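Local coordinates for protein manganese lipoxygenase (Gaeumannomyces graminis, PDB 5FX8) that uses a catalytic manganese ion to oxygenate linoleic and alpha-linolenic acids to 11S- and 13R-hydroperoxy fatty acids, at residues G367-G372 against D451-P456; A407-M412 against V466-A471; Y174-L179 against R381-E386. One frame throughout, in Å; residues are numbered along the deposited sequence.

Interaction 1: G367-G372 against D451-P456; sequences GGFQAG and DFPAAP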
ATOM      1  N   GLY A 367      20.812   3.451   4.669  1.00 14.65           N
ATOM      2  CA  GLY A 367      20.040   2.403   5.284  1.00 10.92           C
ATOM      3  C   GLY A 367      20.431   2.049   6.694  1.00 10.44           C
ATOM      4  O   GLY A 367      20.103   0.961   7.150  1.00 10.75           O
ATOM      5  N   GLY A 368      21.098   2.939   7.418  1.00 11.18           N
ATOM      6  CA  GLY A 368      21.315   2.699   8.836  1.00 12.36           C
ATOM      7  C   GLY A 368      20.012   2.715   9.618  1.00  9.47           C
ATOM      8  O   GLY A 368      19.099   3.481   9.331  1.00 14.54           O
ATOM      9  N   PHE A 369      19.927   1.871  10.636  1.00 12.21           N
ATOM     10  CA  PHE A 369      18.682   1.791  11.398  1.00  9.54           C
ATOM     11  C   PHE A 369      18.480   3.036  12.267  1.00  9.50           C
ATOM     12  O   PHE A 369      17.516   3.775  12.086  1.00 21.56           O
ATOM     13  CB  PHE A 369      18.661   0.505  12.220  1.00  8.01           C
ATOM     14  CG  PHE A 369      17.376   0.248  12.927  1.00  9.28           C
ATOM     15  CD1 PHE A 369      16.323  -0.377  12.284  1.00  8.06           C
ATOM     16  CD2 PHE A 369      17.224   0.600  14.262  1.00  7.54           C
ATOM     17  CE1 PHE A 369      15.139  -0.637  12.967  1.00  8.05           C
ATOM     18  CE2 PHE A 369      16.061   0.363  14.923  1.00  7.53           C
ATOM     19  CZ  PHE A 369      15.010  -0.263  14.279  1.00  7.72           C
ATOM     20  N   GLN A 370      19.392   3.308  13.196  1.00 11.98           N
ATOM     21  CA  GLN A 370      19.223   4.504  14.019  1.00 10.12           C
ATOM     22  C   GLN A 370      19.319   5.784  13.193  1.00 10.97           C
ATOM     23  O   GLN A 370      18.648   6.774  13.502  1.00 19.22           O
ATOM     24  CB  GLN A 370      20.230   4.492  15.160  1.00  9.64           C
ATOM     25  CG  GLN A 370      19.890   3.426  16.211  1.00 10.28           C
ATOM     26  CD  GLN A 370      20.970   3.230  17.247  1.00  9.56           C
ATOM     27  OE1 GLN A 370      22.123   3.005  16.928  1.00 11.44           O
ATOM     28  NE2 GLN A 370      20.595   3.344  18.498  1.00 10.76           N
ATOM     29  N   ALA A 371      20.115   5.751  12.118  1.00 10.80           N
ATOM     30  CA  ALA A 371      20.216   6.835  11.141  1.00 12.91           C
ATOM     31  C   ALA A 371      18.861   7.246  10.595  1.00 13.44           C
ATOM     32  O   ALA A 371      18.677   8.402  10.187  1.00 15.94           O
ATOM     33  CB  ALA A 371      21.111   6.395   9.991  1.00  8.41           C
ATOM     34  N   GLY A 372      17.919   6.317  10.558  1.00  9.78           N
ATOM     35  CA  GLY A 372      16.614   6.575  10.028  1.00  7.90           C
ATOM     36  C   GLY A 372      15.581   7.023  11.017  1.00  8.92           C
ATOM     37  O   GLY A 372      14.449   7.261  10.605  1.00  8.86           O
ATOM     38  N   ASP A 451      23.848   0.186  12.073  1.00 10.77           N
ATOM     39  CA  ASP A 451      23.429   1.270  12.953  1.00  9.55           C
ATOM     40  C   ASP A 451      22.273   0.838  13.860  1.00 12.75           C
ATOM     41  O   ASP A 451      21.254   1.518  14.000  1.00 16.70           O
ATOM     42  CB  ASP A 451      23.072   2.514  12.139  1.00 10.08           C
ATOM     43  CG  ASP A 451      23.316   3.787  12.901  1.00 13.50           C
ATOM     44  OD1 ASP A 451      23.649   3.720  14.111  1.00 14.13           O
ATOM     45  OD2 ASP A 451      23.151   4.854  12.292  1.00 20.07           O
ATOM     46  N   PHE A 452      22.421  -0.211  14.404  1.00 10.15           N
ATOM     47  CA  PHE A 452      21.535  -0.760  15.387  1.00  9.60           C
ATOM     48  C   PHE A 452      22.126  -0.535  16.765  1.00 15.69           C
ATOM     49  O   PHE A 452      23.346  -0.566  16.926  1.00 17.98           O
ATOM     50  CB  PHE A 452      21.342  -2.258  15.143  1.00  9.56           C
ATOM     51  CG  PHE A 452      20.066  -2.806  15.687  1.00 12.00           C
ATOM     52  CD1 PHE A 452      18.861  -2.402  15.172  1.00  9.07           C
ATOM     53  CD2 PHE A 452      20.073  -3.738  16.706  1.00 10.17           C
ATOM     54  CE1 PHE A 452      17.695  -2.908  15.668  1.00  9.05           C
ATOM     55  CE2 PHE A 452      18.899  -4.257  17.203  1.00  8.63           C
ATOM     56  CZ  PHE A 452      17.713  -3.840  16.688  1.00  8.44           C
ATOM     57  N   PRO A 453      21.295  -0.295  17.770  1.00 13.89           N
ATOM     58  CA  PRO A 453      21.823  -0.075  19.122  1.00 10.01           C
ATOM     59  C   PRO A 453      22.735  -1.209  19.553  1.00 10.43           C
ATOM     60  O   PRO A 453      22.408  -2.380  19.420  1.00 16.74           O
ATOM     61  CB  PRO A 453      20.564  -0.002  19.984  1.00  8.98           C
ATOM     62  CG  PRO A 453      19.516  -0.634  19.172  1.00  9.48           C
ATOM     63  CD  PRO A 453      19.830  -0.339  17.763  1.00  9.70           C
ATOM     64  N   ALA A 454      23.902  -0.848  20.038  1.00 15.65           N
ATOM     65  CA  ALA A 454      24.910  -1.822  20.409  1.00 13.05           C
ATOM     66  C   ALA A 454      24.463  -2.658  21.599  1.00 13.32           C
ATOM     67  O   ALA A 454      23.665  -2.222  22.427  1.00 17.54           O
ATOM     68  CB  ALA A 454      26.200  -1.108  20.751  1.00 13.74           C
ATOM     69  N   ALA A 455      24.997  -3.868  21.690  1.00 15.72           N
ATOM     70  CA  ALA A 455      24.714  -4.710  22.840  1.00 15.14           C
ATOM     71  C   ALA A 455      25.787  -4.410  23.819  1.00 17.95           C
ATOM     72  O   ALA A 455      26.869  -4.040  23.406  1.00 25.33           O
ATOM     73  CB  ALA A 455      24.728  -6.134  22.485  1.00 14.00           C
ATOM     74  N   PRO A 456      25.507  -4.541  25.114  1.00 14.77           N
ATOM     75  CA  PRO A 456      24.234  -4.879  25.732  1.00 16.36           C
ATOM     76  C   PRO A 456      23.311  -3.712  25.821  1.00 19.12           C
ATOM     77  O   PRO A 456      23.764  -2.586  25.970  1.00 24.33           O
ATOM     78  CB  PRO A 456      24.634  -5.312  27.133  1.00 18.99           C
ATOM     79  CG  PRO A 456      25.817  -4.528  27.402  1.00 21.54           C
ATOM     80  CD  PRO A 456      26.578  -4.478  26.109  1.00 18.30           C
TER

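Interaction 2: A407-M412 against V466-A471; sequences AIRRFM and VLTHVA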
ATOM      1  N   ALA A 407       1.783   8.773  19.022  1.00  6.90           N
ATOM      2  CA  ALA A 407       0.840   7.750  19.442  1.00  6.72           C
ATOM      3  C   ALA A 407       1.515   6.382  19.528  1.00 10.70           C
ATOM      4  O   ALA A 407       1.282   5.608  20.468  1.00 14.27           O
ATOM      5  CB  ALA A 407      -0.339   7.723  18.479  1.00  7.09           C
ATOM      6  N   ILE A 408       2.371   6.074  18.560  1.00 11.44           N
ATOM      7  CA  ILE A 408       3.042   4.783  18.546  1.00  7.09           C
ATOM      8  C   ILE A 408       3.993   4.671  19.725  1.00  7.70           C
ATOM      9  O   ILE A 408       4.173   3.602  20.305  1.00  7.21           O
ATOM     10  CB  ILE A 408       3.774   4.601  17.204  1.00  8.78           C
ATOM     11  CG1 ILE A 408       2.769   4.565  16.044  1.00  5.82           C
ATOM     12  CG2 ILE A 408       4.711   3.397  17.224  1.00  6.25           C
ATOM     13  CD1 ILE A 408       3.398   4.307  14.711  1.00  4.73           C
ATOM     14  N   ARG A 409       4.635   5.772  20.079  1.00  7.85           N
ATOM     15  CA  ARG A 409       5.647   5.713  21.112  1.00  8.73           C
ATOM     16  C   ARG A 409       4.991   5.613  22.463  1.00  9.43           C
ATOM     17  O   ARG A 409       5.414   4.821  23.301  1.00 12.06           O
ATOM     18  CB  ARG A 409       6.566   6.923  21.037  1.00  7.68           C
ATOM     19  CG  ARG A 409       7.635   6.847  22.072  1.00  7.70           C
ATOM     20  CD  ARG A 409       8.772   7.804  21.892  1.00  8.94           C
ATOM     21  NE  ARG A 409       9.787   7.467  22.876  1.00 14.23           N
ATOM     22  CZ  ARG A 409      10.876   6.753  22.632  1.00 15.77           C
ATOM     23  NH1 ARG A 409      11.129   6.325  21.391  1.00 13.29           N
ATOM     24  NH2 ARG A 409      11.724   6.485  23.626  1.00 17.09           N
ATOM     25  N   ARG A 410       3.914   6.362  22.667  1.00  9.42           N
ATOM     26  CA  ARG A 410       3.127   6.145  23.864  1.00 10.50           C
ATOM     27  C   ARG A 410       2.757   4.674  24.006  1.00 10.21           C
ATOM     28  O   ARG A 410       2.980   4.076  25.065  1.00 11.36           O
ATOM     29  CB  ARG A 410       1.895   7.030  23.848  1.00 10.99           C
ATOM     30  CG  ARG A 410       1.059   6.912  25.083  1.00 11.36           C
ATOM     31  CD  ARG A 410      -0.190   7.734  24.933  1.00 17.76           C
ATOM     32  NE  ARG A 410       0.121   9.104  24.519  1.00 24.78           N
ATOM     33  CZ  ARG A 410       0.431  10.076  25.375  1.00 32.39           C
ATOM     34  NH1 ARG A 410       0.473   9.827  26.689  1.00 27.65           N
ATOM     35  NH2 ARG A 410       0.706  11.294  24.924  1.00 35.15           N
ATOM     36  N   PHE A 411       2.216   4.062  22.945  1.00  9.10           N
ATOM     37  CA  PHE A 411       1.877   2.650  23.062  1.00  8.62           C
ATOM     38  C   PHE A 411       3.102   1.812  23.391  1.00 14.47           C
ATOM     39  O   PHE A 411       3.037   0.919  24.234  1.00 16.82           O
ATOM     40  CB  PHE A 411       1.226   2.113  21.799  1.00  7.66           C
ATOM     41  CG  PHE A 411       1.023   0.638  21.834  1.00  7.31           C
ATOM     42  CD1 PHE A 411       2.012  -0.224  21.398  1.00  7.04           C
ATOM     43  CD2 PHE A 411      -0.139   0.109  22.327  1.00  7.26           C
ATOM     44  CE1 PHE A 411       1.840  -1.550  21.458  1.00  6.82           C
ATOM     45  CE2 PHE A 411      -0.321  -1.228  22.371  1.00  7.08           C
ATOM     46  CZ  PHE A 411       0.675  -2.060  21.949  1.00  7.21           C
ATOM     47  N   MET A 412       4.213   2.037  22.699  1.00  9.55           N
ATOM     48  CA  MET A 412       5.345   1.155  22.901  1.00  9.58           C
ATOM     49  C   MET A 412       5.889   1.312  24.299  1.00 10.95           C
ATOM     50  O   MET A 412       6.339   0.344  24.907  1.00 11.70           O
ATOM     51  CB  MET A 412       6.436   1.409  21.863  1.00  8.54           C
ATOM     52  CG  MET A 412       6.119   0.907  20.497  1.00  7.63           C
ATOM     53  SD  MET A 412       5.719  -0.847  20.403  1.00 11.93           S
ATOM     54  CE  MET A 412       5.491  -0.989  18.641  1.00  5.32           C
ATOM     55  N   VAL A 466      13.553   1.187  19.247  1.00  8.72           N
ATOM     56  CA  VAL A 466      13.529   0.141  18.234  1.00  9.11           C
ATOM     57  C   VAL A 466      12.098  -0.200  17.830  1.00  8.33           C
ATOM     58  O   VAL A 466      11.748  -0.175  16.642  1.00  8.00           O
ATOM     59  CB  VAL A 466      14.295  -1.090  18.748  1.00  9.09           C
ATOM     60  CG1 VAL A 466      14.031  -2.309  17.888  1.00  9.03           C
ATOM     61  CG2 VAL A 466      15.744  -0.782  18.770  1.00  8.09           C
ATOM     62  N   LEU A 467      11.247  -0.502  18.809  1.00  9.43           N
ATOM     63  CA  LEU A 467       9.875  -0.896  18.514  1.00  9.13           C
ATOM     64  C   LEU A 467       9.068   0.247  17.897  1.00  7.43           C
ATOM     65  O   LEU A 467       8.243   0.022  17.000  1.00 12.07           O
ATOM     66  CB  LEU A 467       9.210  -1.419  19.779  1.00  8.83           C
ATOM     67  CG  LEU A 467       9.938  -2.557  20.491  1.00  9.89           C
ATOM     68  CD1 LEU A 467       9.172  -3.074  21.685  1.00  7.01           C
ATOM     69  CD2 LEU A 467      10.222  -3.694  19.520  1.00 10.21           C
ATOM     70  N   THR A 468       9.307   1.478  18.343  1.00  7.97           N
ATOM     71  CA  THR A 468       8.658   2.624  17.725  1.00  9.05           C
ATOM     72  C   THR A 468       9.081   2.789  16.274  1.00 15.40           C
ATOM     73  O   THR A 468       8.249   3.035  15.398  1.00  7.44           O
ATOM     74  CB  THR A 468       8.975   3.876  18.517  1.00  8.25           C
ATOM     75  OG1 THR A 468       8.692   3.615  19.878  1.00  9.37           O
ATOM     76  CG2 THR A 468       8.110   4.997  18.082  1.00  7.28           C
ATOM     77  N   HIS A 469      10.364   2.654  16.004  1.00  7.98           N
ATOM     78  CA  HIS A 469      10.832   2.847  14.650  1.00 13.38           C
ATOM     79  C   HIS A 469      10.322   1.747  13.727  1.00  8.67           C
ATOM     80  O   HIS A 469      10.016   2.009  12.561  1.00  9.65           O
ATOM     81  CB  HIS A 469      12.349   2.920  14.657  1.00  8.05           C
ATOM     82  CG  HIS A 469      12.919   3.337  13.355  1.00  7.86           C
ATOM     83  ND1 HIS A 469      12.603   4.532  12.759  1.00  8.23           N
ATOM     84  CD2 HIS A 469      13.760   2.704  12.513  1.00 13.81           C
ATOM     85  CE1 HIS A 469      13.236   4.624  11.606  1.00  8.81           C
ATOM     86  NE2 HIS A 469      13.946   3.527  11.435  1.00 11.05           N
ATOM     87  N   VAL A 470      10.197   0.516  14.223  1.00  8.97           N
ATOM     88  CA  VAL A 470       9.659  -0.511  13.346  1.00  6.40           C
ATOM     89  C   VAL A 470       8.195  -0.236  13.050  1.00  8.93           C
ATOM     90  O   VAL A 470       7.780  -0.223  11.886  1.00 18.28           O
ATOM     91  CB  VAL A 470       9.856  -1.924  13.910  1.00  6.42           C
ATOM     92  CG1 VAL A 470       9.172  -2.873  12.979  1.00  6.00           C
ATOM     93  CG2 VAL A 470      11.304  -2.266  13.984  1.00  5.85           C
ATOM     94  N   ALA A 471       7.391   0.017  14.087  1.00  6.33           N
ATOM     95  CA  ALA A 471       5.991   0.302  13.815  1.00  7.97           C
ATOM     96  C   ALA A 471       5.850   1.513  12.902  1.00  5.28           C
ATOM     97  O   ALA A 471       4.949   1.555  12.066  1.00  6.99           O
ATOM     98  CB  ALA A 471       5.209   0.487  15.115  1.00  3.79           C
TER

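Interaction 3: Y174-L179 against R381-E386; sequences YVLKRL and RGLIGE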
ATOM      1  N   TYR A 174      12.100  12.587   1.911  1.00 14.23           N
ATOM      2  CA  TYR A 174      13.282  11.874   2.317  1.00 10.17           C
ATOM      3  C   TYR A 174      14.512  12.237   1.506  1.00 14.24           C
ATOM      4  O   TYR A 174      15.554  11.621   1.715  1.00 17.66           O
ATOM      5  CB  TYR A 174      13.005  10.391   2.231  1.00 10.13           C
ATOM      6  CG  TYR A 174      12.128   9.914   3.328  1.00 10.06           C
ATOM      7  CD1 TYR A 174      12.582   9.910   4.632  1.00  9.14           C
ATOM      8  CD2 TYR A 174      10.857   9.463   3.080  1.00 11.05           C
ATOM      9  CE1 TYR A 174      11.826   9.480   5.607  1.00  7.43           C
ATOM     10  CE2 TYR A 174      10.088   9.019   4.081  1.00  8.85           C
ATOM     11  CZ  TYR A 174      10.595   9.032   5.334  1.00  6.80           C
ATOM     12  OH  TYR A 174       9.854   8.598   6.364  1.00 11.44           O
ATOM     13  N   VAL A 175      14.436  13.225   0.607  1.00 10.21           N
ATOM     14  CA  VAL A 175      15.561  13.502  -0.278  1.00 10.86           C
ATOM     15  C   VAL A 175      16.087  14.908  -0.011  1.00 12.56           C
ATOM     16  O   VAL A 175      17.294  15.139  -0.053  1.00 17.38           O
ATOM     17  CB  VAL A 175      15.208  13.264  -1.776  1.00 10.76           C
ATOM     18  CG1 VAL A 175      14.172  14.178  -2.313  1.00  9.56           C
ATOM     19  CG2 VAL A 175      16.420  13.394  -2.643  1.00 11.05           C
ATOM     20  N   LEU A 176      15.213  15.830   0.354  1.00 10.71           N
ATOM     21  CA  LEU A 176      15.620  17.222   0.499  1.00 11.80           C
ATOM     22  C   LEU A 176      16.647  17.409   1.619  1.00 11.96           C
ATOM     23  O   LEU A 176      16.612  16.735   2.645  1.00 11.57           O
ATOM     24  CB  LEU A 176      14.390  18.080   0.770  1.00 11.07           C
ATOM     25  CG  LEU A 176      14.629  19.578   0.867  1.00 11.11           C
ATOM     26  CD1 LEU A 176      14.804  20.155  -0.542  1.00 11.04           C
ATOM     27  CD2 LEU A 176      13.520  20.245   1.659  1.00  8.83           C
ATOM     28  N   LYS A 177      17.555  18.355   1.432  1.00 12.26           N
ATOM     29  CA  LYS A 177      18.604  18.566   2.412  1.00 13.39           C
ATOM     30  C   LYS A 177      19.042  20.017   2.333  1.00 14.43           C
ATOM     31  O   LYS A 177      19.208  20.548   1.238  1.00 15.41           O
ATOM     32  CB  LYS A 177      19.762  17.605   2.154  1.00 13.86           C
ATOM     33  CG  LYS A 177      21.102  18.199   2.370  1.00 23.39           C
ATOM     34  CD  LYS A 177      22.079  17.760   1.280  1.00 30.58           C
ATOM     35  CE  LYS A 177      23.356  18.607   1.273  1.00 26.49           C
ATOM     36  NZ  LYS A 177      24.258  18.167   0.172  1.00 36.31           N
ATOM     37  N   ARG A 178      19.176  20.665   3.488  1.00 15.87           N
ATOM     38  CA  ARG A 178      19.610  22.057   3.549  1.00 16.19           C
ATOM     39  C   ARG A 178      21.094  22.173   3.236  1.00 16.56           C
ATOM     40  O   ARG A 178      21.888  21.316   3.615  1.00 23.30           O
ATOM     41  CB  ARG A 178      19.337  22.632   4.934  1.00 15.00           C
ATOM     42  CG  ARG A 178      19.557  24.118   5.034  1.00 17.12           C
ATOM     43  CD  ARG A 178      19.663  24.569   6.467  1.00 18.63           C
ATOM     44  NE  ARG A 178      18.431  24.378   7.220  1.00 20.70           N
ATOM     45  CZ  ARG A 178      17.577  25.339   7.545  1.00 18.99           C
ATOM     46  NH1 ARG A 178      17.807  26.584   7.201  1.00 18.29           N
ATOM     47  NH2 ARG A 178      16.488  25.044   8.220  1.00 18.76           N
ATOM     48  N   LEU A 179      21.478  23.240   2.561  1.00 17.01           N
ATOM     49  CA  LEU A 179      22.881  23.459   2.244  1.00 19.66           C
ATOM     50  C   LEU A 179      23.556  24.169   3.403  1.00 19.66           C
ATOM     51  O   LEU A 179      23.176  25.285   3.756  1.00 19.52           O
ATOM     52  CB  LEU A 179      23.038  24.271   0.962  1.00 19.14           C
ATOM     53  CG  LEU A 179      22.615  23.510  -0.295  1.00 19.19           C
ATOM     54  CD1 LEU A 179      22.816  24.367  -1.533  1.00 13.74           C
ATOM     55  CD2 LEU A 179      23.352  22.154  -0.391  1.00 17.78           C
ATOM     56  N   ARG A 381      19.792  16.055   7.865  1.00 13.28           N
ATOM     57  CA  ARG A 381      19.580  16.854   6.666  1.00 12.48           C
ATOM     58  C   ARG A 381      19.284  18.322   6.938  1.00 14.44           C
ATOM     59  O   ARG A 381      19.003  19.051   5.990  1.00 15.38           O
ATOM     60  CB  ARG A 381      18.446  16.271   5.831  1.00 11.64           C
ATOM     61  CG  ARG A 381      18.814  14.933   5.259  1.00 11.71           C
ATOM     62  CD  ARG A 381      17.765  14.358   4.395  1.00  9.88           C
ATOM     63  NE  ARG A 381      16.644  13.844   5.143  1.00  9.70           N
ATOM     64  CZ  ARG A 381      15.399  13.968   4.741  1.00  9.59           C
ATOM     65  NH1 ARG A 381      15.130  14.594   3.631  1.00  9.95           N
ATOM     66  NH2 ARG A 381      14.431  13.461   5.442  1.00 11.78           N
ATOM     67  N   GLY A 382      19.323  18.785   8.182  1.00 13.92           N
ATOM     68  CA  GLY A 382      19.151  20.198   8.442  1.00 14.88           C
ATOM     69  C   GLY A 382      17.744  20.746   8.316  1.00 16.60           C
ATOM     70  O   GLY A 382      17.586  21.924   8.048  1.00 18.05           O
ATOM     71  N   LEU A 383      16.715  19.938   8.543  1.00 16.10           N
ATOM     72  CA  LEU A 383      15.338  20.364   8.340  1.00 13.99           C
ATOM     73  C   LEU A 383      14.548  20.650   9.623  1.00 17.29           C
ATOM     74  O   LEU A 383      13.365  20.966   9.524  1.00 17.98           O
ATOM     75  CB  LEU A 383      14.597  19.310   7.521  1.00 11.72           C
ATOM     76  CG  LEU A 383      15.248  18.916   6.196  1.00 11.69           C
ATOM     77  CD1 LEU A 383      14.400  17.978   5.445  1.00  9.87           C
ATOM     78  CD2 LEU A 383      15.472  20.101   5.334  1.00 15.48           C
ATOM     79  N   ILE A 384      15.149  20.555  10.815  1.00 18.10           N
ATOM     80  CA  ILE A 384      14.449  20.769  12.081  1.00 16.15           C
ATOM     81  C   ILE A 384      15.063  21.950  12.817  1.00 20.12           C
ATOM     82  O   ILE A 384      16.277  21.984  13.026  1.00 25.37           O
ATOM     83  CB  ILE A 384      14.511  19.530  12.983  1.00 18.22           C
ATOM     84  CG1 ILE A 384      13.754  18.370  12.358  1.00 16.65           C
ATOM     85  CG2 ILE A 384      13.999  19.881  14.381  1.00 19.09           C
ATOM     86  CD1 ILE A 384      13.714  17.162  13.200  1.00 16.19           C
ATOM     87  N   GLY A 385      14.219  22.894  13.251  1.00 21.07           N
ATOM     88  CA  GLY A 385      14.667  24.077  13.980  1.00 22.17           C
ATOM     89  C   GLY A 385      15.474  25.086  13.166  1.00 23.65           C
ATOM     90  O   GLY A 385      15.442  25.119  11.956  1.00 26.47           O
ATOM     91  N   GLU A 386      16.203  25.933  13.873  1.00 24.16           N
ATOM     92  CA  GLU A 386      17.009  26.944  13.203  1.00 30.18           C
ATOM     93  C   GLU A 386      18.429  26.408  13.115  1.00 32.53           C
ATOM     94  O   GLU A 386      19.244  26.577  14.016  1.00 32.72           O
ATOM     95  CB  GLU A 386      16.905  28.284  13.913  1.00 30.26           C
ATOM     96  CG  GLU A 386      15.557  28.970  13.643  1.00 33.43           C
ATOM     97  CD  GLU A 386      15.381  30.309  14.355  1.00 40.77           C
ATOM     98  OE1 GLU A 386      16.396  30.935  14.712  1.00 37.01           O
ATOM     99  OE2 GLU A 386      14.224  30.735  14.567  1.00 44.96           O
TER

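Interaction 1: G367-G372 against D451-P456
Two hydrogen bonds join Gln370 and Ala371 to Asp451. The amide N of Gln370 donates to the backbone O of Asp451 at 2.7 Å. The bond is nearly straight, 162° at the hydrogen, and lies in the plane of the carbonyl. The second is weak: N of Ala371 reaches the carboxylate OD2 of Asp451 at 3.2 Å. CG of Asp451 stands anti to its backbone N (chi1 -151°), and the carboxylate sits beside the start of the 3-10 segment 370-372. Asp451 thus meets that turn with both its backbone and its side chain.

The contact ties two connecting loops of the helical lipoxygenase domain. One leads from helix 351-363 to helix 374-380, the other from helix 434-444 to helix 460-481.

The aromatic contact is an edge-to-face pair. Phe369 and Phe452 lie side by side and point the same way, with ring centroids 5.0 Å apart and planes at 61°. Phe452 turns its CD1-CE1 edge to one face of Phe369, and CD1 of Phe452 comes to 3.5 Å from CD2 of Phe369. Both rings also touch Val300 of helix 268-305.

Apolar packing continues at Pro453, whose CD is 4.5 Å from CD2 of Phe369. The CA of Gly368 packs on CB of Asp451 at 3.7 Å. The Gln370 side chain passes across the Pro453 ring.

Interaction 2: A407-M412 against V466-A471
Ile408 and Met412 of one helix close on Ala471, Leu467 and Thr468 of another. The segment axes approach to 9.1 Å, and their N-to-C directions differ by 139°, a roughly antiparallel crossing. No hydrogen bond links the two segments, and the contact rests on side-chain packing.

The close part lies on the buried side. CG2 of Ile408 meets CB of Ala471 at 3.6 Å. This methyl branch stands anti to the backbone N, and it also touches CG2 of Thr468. Met412 and Thr468 run past each other in opposite directions, with CB of Met412 3.7 Å from OG1 of Thr468. The Met412 chain bends at chi2 (-56°), which places SD 3.6 Å from CB of Leu467. The side chains of Met412 and Leu467 cross at about a right angle. The terminal CE of Met412 lies 3.8 Å from CB of Ala471 and also near the backbone O of Leu467. The small alanine side chain is therefore touched by both Ile408 and Met412.

The other side is looser and more polar. The partly exposed Arg409 passes Thr468 at about a right angle, with CB of Arg409 3.9 Å from CG2 of Thr468. Its extended chain carries the guanidinium onward to a salt bridge from NH1 to Asp465, the residue just before segment 466-471. The hydroxyl of Thr468 is buried but satisfied within its own helix, by the backbone O of Val464.

Both helices are long members of the helical lipoxygenase domain. Helix 460-481 carries the manganese ligand His478, whose side chain is about 11 Å from that of Ala471. Helix 566-587 packs against helix 396-420 through Ile408 and Phe411, while helix 313-321 touches Leu467 and Ala471.

Interaction 3: Y174-L179 against R381-E386
Lys177 and Arg178 pass close to Arg381 and Gly382, in two segments whose directions differ by 68°. Strand 177-178 is an edge of a five-stranded antiparallel sheet. Gly382 follows helix 374-380 with positive phi and closes a Schellman motif. The backbone N of Arg178 donates to O of Arg381 at 3.0 Å, so the strand takes a carbonyl at this helix end.

Each segment sends one arginine to a carbonyl of the other. Arg178 bends at chi3 (-65°), and its NE bonds O of Gly382 at 2.7 Å, almost straight at 171° and in the guanidinium plane. Its NH1 and NH2 go on to the carbonyls of Gly210 and Pro390. Arg381 sends NH1 to O of Leu176 at 2.8 Å, onto a lone pair, with that oxygen tilted out of the guanidinium plane. NH1 also bonds Pro173 O, and NH2 of Arg381 forms a salt bridge with Asp377. CD2 of Leu176 touches CD2 of Leu383 at 4.2 Å.

Across this contact both guanidinium groups are received by backbone carbonyls rather than carboxylates. Their charge would probably polarise those carbonyls and strengthen the join between segment 174-179 and the end of helix 374-380.

Interactions 1 and 2 are neighbours, with centres 15 Å apart, and they touch. Helix 460-481 is common to both: it supplies segment 466-471 of interaction 2 and packs on Phe369 and Pro453 of interaction 1. The rings of Phe369 and His469 meet edge-to-face. Interaction 3 lies 21 Å from interaction 1 and 24 Å from interaction 2, centre to centre, and touches neither. Helix 374-380 runs between segments 367-372 and 381-386. Along the chain, segments of 1 and 3 alternate, as do those of 1 and 2, whereas 3 closes before 2 opens. Interaction 3 ties the sheet edge to the end of helix 374-380, while 1 and 2 pack on helix 460-481, which supplies the manganese ligand His478.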